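Local coordinates for protein putative branched-chain amino acid ABC transporter (Chromobacterium violaceum, PDB 4PYR) that binds glutathione between the two lobes of a periplasmic-binding-protein-like fold, and is probably an LppC-type lipoprotein that regulates an enzyme, at residues A[235-240]-A[249-254]; A[107-112]-A[201-206]. One frame throughout, in Å; residues are numbered along the deposited sequence. Where two conformers were deposited one is given.

Contact 1: residues A[235-240]-A[249-254]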
loop_
_atom_site.group_PDB
_atom_site.type_symbol
_atom_site.label_atom_id
_atom_site.label_comp_id
_atom_site.label_asym_id
_atom_site.label_seq_id
_atom_site.Cartn_x
_atom_site.Cartn_y
_atom_site.Cartn_z
ATOM N N ARG A 235 -6.306 5.670 -18.102
ATOM C CA ARG A 235 -5.358 5.860 -19.179
ATOM C C ARG A 235 -4.247 4.814 -19.252
ATOM O O ARG A 235 -3.543 4.745 -20.240
ATOM C CB ARG A 235 -4.779 7.294 -19.195
ATOM C CG ARG A 235 -3.883 7.659 -18.062
ATOM C CD ARG A 235 -3.153 8.954 -18.436
ATOM N NE ARG A 235 -2.260 9.332 -17.374
ATOM C CZ ARG A 235 -2.596 10.178 -16.406
ATOM N NH1 ARG A 235 -3.809 10.722 -16.411
ATOM N NH2 ARG A 235 -1.714 10.478 -15.435
ATOM N N TYR A 236 -4.070 3.996 -18.216
ATOM C CA TYR A 236 -3.010 2.987 -18.275
ATOM C C TYR A 236 -3.566 1.596 -18.568
ATOM O O TYR A 236 -4.644 1.251 -18.089
ATOM C CB TYR A 236 -2.237 2.950 -16.958
ATOM C CG TYR A 236 -1.643 4.276 -16.593
ATOM C CD1 TYR A 236 -0.546 4.775 -17.287
ATOM C CD2 TYR A 236 -2.192 5.043 -15.612
ATOM C CE1 TYR A 236 -0.054 6.039 -17.033
ATOM C CE2 TYR A 236 -1.676 6.310 -15.314
ATOM C CZ TYR A 236 -0.609 6.795 -16.048
ATOM O OH TYR A 236 -0.109 8.064 -15.794
ATOM N N PRO A 237 -2.816 0.807 -19.339
ATOM C CA PRO A 237 -3.339 -0.528 -19.670
ATOM C C PRO A 237 -3.341 -1.436 -18.441
ATOM O O PRO A 237 -2.518 -1.265 -17.529
ATOM C CB PRO A 237 -2.347 -1.044 -20.722
ATOM C CG PRO A 237 -1.054 -0.418 -20.286
ATOM C CD PRO A 237 -1.469 1.026 -19.907
ATOM N N ARG A 238 -4.303 -2.354 -18.405
ATOM C CA ARG A 238 -4.332 -3.368 -17.355
ATOM C C ARG A 238 -3.143 -4.296 -17.623
ATOM O O ARG A 238 -2.629 -4.346 -18.759
ATOM C CB ARG A 238 -5.644 -4.140 -17.361
ATOM C CG ARG A 238 -6.908 -3.296 -17.399
ATOM C CD ARG A 238 -7.040 -2.323 -16.258
ATOM N NE ARG A 238 -7.179 -2.981 -14.954
ATOM C CZ ARG A 238 -7.454 -2.356 -13.815
ATOM N NH1 ARG A 238 -7.548 -3.075 -12.700
ATOM N NH2 ARG A 238 -7.602 -1.022 -13.769
ATOM N N PRO A 239 -2.681 -5.050 -16.609
ATOM C CA PRO A 239 -1.590 -5.986 -16.915
ATOM C C PRO A 239 -2.023 -7.036 -17.934
ATOM O O PRO A 239 -3.206 -7.430 -18.019
ATOM C CB PRO A 239 -1.252 -6.648 -15.560
ATOM C CG PRO A 239 -2.172 -6.087 -14.556
ATOM C CD PRO A 239 -3.117 -5.098 -15.201
ATOM N N ALA A 240 -1.045 -7.453 -18.731
ATOM C CA ALA A 240 -1.214 -8.496 -19.711
ATOM C C ALA A 240 -1.660 -9.776 -19.015
ATOM O O ALA A 240 -2.605 -10.385 -19.423
ATOM C CB ALA A 240 0.092 -8.729 -20.462
ATOM N N ARG A 249 -1.440 -5.195 -7.341
ATOM C CA ARG A 249 -1.135 -4.008 -6.542
ATOM C C ARG A 249 0.288 -3.554 -6.847
ATOM O O ARG A 249 0.532 -2.358 -6.811
ATOM C CB ARG A 249 -1.357 -4.186 -5.021
ATOM C CG ARG A 249 -2.842 -4.192 -4.622
ATOM C CD ARG A 249 -3.127 -4.237 -3.121
ATOM N NE ARG A 249 -4.528 -4.562 -3.004
ATOM C CZ ARG A 249 -4.985 -5.803 -2.841
ATOM N NH1 ARG A 249 -4.140 -6.819 -2.654
ATOM N NH2 ARG A 249 -6.288 -6.018 -2.815
ATOM N N LEU A 250 1.200 -4.492 -7.117
ATOM C CA LEU A 250 2.598 -4.124 -7.405
ATOM C C LEU A 250 2.739 -3.496 -8.775
ATOM O O LEU A 250 3.558 -2.626 -8.983
ATOM C CB LEU A 250 3.558 -5.303 -7.292
ATOM C CG LEU A 250 3.631 -5.972 -5.923
ATOM C CD1 LEU A 250 4.372 -7.293 -6.011
ATOM C CD2 LEU A 250 4.303 -5.021 -4.926
ATOM N N TYR A 251 1.930 -3.923 -9.735
ATOM C CA TYR A 251 1.891 -3.288 -11.056
ATOM C C TYR A 251 1.432 -1.832 -10.930
ATOM O O TYR A 251 2.074 -0.904 -11.495
ATOM C CB TYR A 251 0.925 -4.090 -11.946
ATOM C CG TYR A 251 0.697 -3.543 -13.338
ATOM C CD1 TYR A 251 1.585 -3.830 -14.387
ATOM C CD2 TYR A 251 -0.420 -2.762 -13.630
ATOM C CE1 TYR A 251 1.349 -3.367 -15.687
ATOM C CE2 TYR A 251 -0.659 -2.262 -14.918
ATOM C CZ TYR A 251 0.207 -2.574 -15.948
ATOM O OH TYR A 251 -0.020 -2.114 -17.228
ATOM N N ALA A 252 0.381 -1.620 -10.148
ATOM C CA ALA A 252 -0.162 -0.294 -9.927
ATOM C C ALA A 252 0.865 0.529 -9.169
ATOM O O ALA A 252 0.990 1.722 -9.424
ATOM C CB ALA A 252 -1.488 -0.350 -9.180
ATOM N N LEU A 253 1.592 -0.097 -8.257
ATOM C CA LEU A 253 2.648 0.606 -7.516
ATOM C C LEU A 253 3.676 1.126 -8.502
ATOM O O LEU A 253 4.182 2.257 -8.349
ATOM C CB LEU A 253 3.276 -0.360 -6.484
ATOM C CG LEU A 253 4.391 0.248 -5.632
ATOM C CD1 LEU A 253 3.834 1.303 -4.720
ATOM C CD2 LEU A 253 5.069 -0.872 -4.845
ATOM N N GLY A 254 4.026 0.312 -9.486
ATOM C CA GLY A 254 4.943 0.720 -10.559
ATOM C C GLY A 254 4.477 1.926 -11.351
ATOM O O GLY A 254 5.263 2.865 -11.644
#
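Tyr251, on helix 245-265, meets the proline-rich loop 235-240 with both its hydroxyl and its ring. The polar contact is a hydrogen bond. The hydroxyl OH of Tyr251 donates to the backbone O of Pro237 over 2.7 Å. The angle at the acceptor, C=O to donor, is 132°. The hydroxyl stands well above the carbonyl plane, so the bond does not follow a lone pair. Relative to the ring, the same oxygen lies at the edge and in plane. Pro237 adds a lesser touch at the hydroxyl, with Pro237 CG 3.6 Å from Tyr251 OH.

The apolar contact is on one face of the ring, which Pro239 covers obliquely with its own ring. Pro239 CG sits 4.0 Å from the centroid of the Tyr251 ring, 16° off the normal, which makes a CH-pi contact. Pro239 CD lies 3.8 Å from Tyr251 CE2. The Tyr251 side chain leaves the helix with CG anti to the backbone N (chi1 177°) and reaches the loop.

Tyr251 also packs on Ser24 and Ala28 of helix 16-33, and Pro239 on Trp224. The contact pins the loop between helices 231-235 and 245-265 back onto the second of them. The loop offers Tyr251 an acceptor at the hydroxyl and a hydrocarbon surface over the ring, and the two together limit how the ring can turn.

Contact 2: residues A[107-112]-A[201-206]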
loop_
_atom_site.group_PDB
_atom_site.type_symbol
_atom_site.label_atom_id
_atom_site.label_comp_id
_atom_site.label_asym_id
_atom_site.label_seq_id
_atom_site.Cartn_x
_atom_site.Cartn_y
_atom_site.Cartn_z
ATOM N N GLU A 107 -0.474 -0.633 7.851
ATOM C CA GLU A 107 -0.962 0.194 8.932
ATOM C C GLU A 107 -1.716 1.392 8.383
ATOM O O GLU A 107 -2.675 1.870 9.000
ATOM C CB GLU A 107 0.200 0.669 9.805
ATOM C CG GLU A 107 0.672 -0.357 10.835
ATOM C CD GLU A 107 1.715 -1.310 10.322
ATOM O OE1 GLU A 107 2.042 -1.300 9.113
ATOM O OE2 GLU A 107 2.213 -2.127 11.134
ATOM N N GLY A 108 -1.259 1.908 7.228
ATOM C CA GLY A 108 -1.940 3.008 6.583
ATOM C C GLY A 108 -3.385 2.699 6.246
ATOM O O GLY A 108 -4.258 3.517 6.420
ATOM N N GLU A 109 -3.650 1.479 5.838
ATOM C CA GLU A 109 -5.011 1.135 5.505
ATOM C C GLU A 109 -5.856 0.976 6.780
ATOM O O GLU A 109 -7.012 1.414 6.840
ATOM C CB GLU A 109 -5.024 -0.141 4.670
ATOM C CG GLU A 109 -4.318 0.013 3.336
ATOM C CD GLU A 109 -4.539 -1.142 2.389
ATOM O OE1 GLU A 109 -5.386 -1.987 2.729
ATOM O OE2 GLU A 109 -3.909 -1.138 1.307
ATOM N N ALA A 110 -5.247 0.433 7.842
ATOM C CA ALA A 110 -5.976 0.282 9.105
ATOM C C ALA A 110 -6.371 1.631 9.650
ATOM O O ALA A 110 -7.482 1.790 10.136
ATOM C CB ALA A 110 -5.139 -0.473 10.117
ATOM N N ARG A 111 -5.439 2.603 9.581
ATOM C CA ARG A 111 -5.741 3.917 10.103
ATOM C C ARG A 111 -6.901 4.543 9.326
ATOM O O ARG A 111 -7.838 5.112 9.894
ATOM C CB ARG A 111 -4.500 4.788 9.993
ATOM C CG ARG A 111 -3.456 4.474 11.030
ATOM C CD ARG A 111 -2.446 5.621 11.053
ATOM N NE ARG A 111 -1.432 5.386 10.036
ATOM C CZ ARG A 111 -0.415 4.536 10.193
ATOM N NH1 ARG A 111 -0.246 3.861 11.337
ATOM N NH2 ARG A 111 0.450 4.373 9.210
ATOM N N GLN A 112 -6.831 4.480 8.005
ATOM C CA GLN A 112 -7.913 4.957 7.217
ATOM C C GLN A 112 -9.238 4.302 7.477
ATOM O O GLN A 112 -10.251 4.992 7.531
ATOM C CB GLN A 112 -7.564 4.815 5.781
ATOM C CG GLN A 112 -6.553 5.879 5.390
ATOM C CD GLN A 112 -6.272 5.722 3.938
ATOM O OE1 GLN A 112 -7.190 5.891 3.107
ATOM N NE2 GLN A 112 -5.039 5.296 3.608
ATOM N N GLY A 201 -13.518 -3.968 6.228
ATOM C CA GLY A 201 -12.151 -4.471 6.226
ATOM C C GLY A 201 -11.240 -3.572 5.375
ATOM O O GLY A 201 -11.683 -2.639 4.723
ATOM N N THR A 202 -9.966 -3.925 5.373
ATOM C CA THR A 202 -8.982 -3.344 4.509
ATOM C C THR A 202 -8.833 -4.193 3.250
ATOM O O THR A 202 -9.579 -5.155 3.047
ATOM C CB THR A 202 -7.612 -3.197 5.200
ATOM O OG1 THR A 202 -7.081 -4.503 5.497
ATOM C CG2 THR A 202 -7.759 -2.473 6.465
ATOM N N SER A 203 -7.835 -3.883 2.423
ATOM C CA SER A 203 -7.626 -4.594 1.189
ATOM C C SER A 203 -7.178 -6.029 1.453
ATOM O O SER A 203 -7.099 -6.780 0.527
ATOM C CB SER A 203 -6.597 -3.870 0.306
ATOM O OG SER A 203 -5.286 -3.928 0.830
ATOM N N GLN A 204 -6.818 -6.339 2.709
ATOM C CA GLN A 204 -6.588 -7.704 3.177
ATOM C C GLN A 204 -7.691 -8.646 2.671
ATOM O O GLN A 204 -7.406 -9.798 2.311
ATOM C CB GLN A 204 -6.510 -7.707 4.726
ATOM C CG GLN A 204 -6.305 -9.067 5.394
ATOM C CD GLN A 204 -6.424 -8.956 6.900
ATOM O OE1 GLN A 204 -7.287 -8.220 7.426
ATOM N NE2 GLN A 204 -5.576 -9.693 7.610
ATOM N N LEU A 205 -8.928 -8.153 2.623
ATOM C CA LEU A 205 -10.081 -9.005 2.228
ATOM C C LEU A 205 -10.312 -9.155 0.756
ATOM O O LEU A 205 -11.062 -10.047 0.331
ATOM C CB LEU A 205 -11.352 -8.467 2.877
ATOM C CG LEU A 205 -11.249 -8.379 4.396
ATOM C CD1 LEU A 205 -12.566 -7.894 4.929
ATOM C CD2 LEU A 205 -10.863 -9.708 5.029
ATOM N N ASN A 206 -9.694 -8.285 -0.041
ATOM C CA ASN A 206 -9.885 -8.284 -1.478
ATOM C C ASN A 206 -8.737 -9.040 -2.120
ATOM O O ASN A 206 -7.672 -8.522 -2.447
ATOM C CB ASN A 206 -9.998 -6.828 -1.992
ATOM C CG ASN A 206 -10.358 -6.754 -3.466
ATOM O OD1 ASN A 206 -10.866 -7.728 -4.046
ATOM N ND2 ASN A 206 -10.122 -5.591 -4.096
#
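Glu109 of helix 106-119 reaches across to Thr202 and Ser203, at the start of the loop that follows strand 199-201. Glu109 CB packs on the threonine, 4.0 Å from Thr202 CG2. With CG anti to the carbonyl carbon (chi1 -63°) and the chain extended beyond it, the carboxylate is carried out to the serine. Glu109 CD lies 3.3 Å from Ser203 OG.

OE1 does most of the work. Glu109 OE1 accepts the hydroxyl of Ser203, with Ser203 OG at 2.7 Å, on its syn lone pair. Glu109 OE1 also accepts from Ser203 N at 3.1 Å, met nearly along the C-O axis with an N-H...O angle of 158°. Thr202 CB touches Glu109 OE1 at 3.5 Å. Ser203 OG can face the carboxylate because it sits between its own backbone N and carbonyl carbon (chi1 70°). OE2 forms a salt bridge with Arg292 of strand 290-298.

Ser203 opens the short 3-10 turn 203-205, where Thr202 O accepts from Leu205 N at 3.1 Å. Thr202 also packs on Leu138 of helix 133-150. The contact ties helix 106-119 to the loop after strand 199-201 of the mixed sheet, and Arg292 joins strand 290-298 to it. One buried carboxylate thus has two donors on one oxygen and an arginine on the other. Such surroundings would probably favour its charged form and fix the rotation of the group.

Overall arrangement
The side chains that make the two contacts stand back from the glutathione, but each contact has a neighbouring residue that touches it. The centres of contact 1 and contact 2 are 20 Å apart. They meet directly, because Arg249 NH2 of helix 245-265 lies 2.9 Å from Asn206 O, a probable hydrogen bond. Asp221 links them again, pairing with Arg249 and with the side-chain amide of Asn206. In contact 1 the Tyr251 side chain is about 11 Å from the bound glutathione, while Leu253 touches it. In contact 2 the Glu109 side chain is about 9 Å from the bound glutathione. Glu107, two residues earlier and on a different side of the helix, touches the ligand.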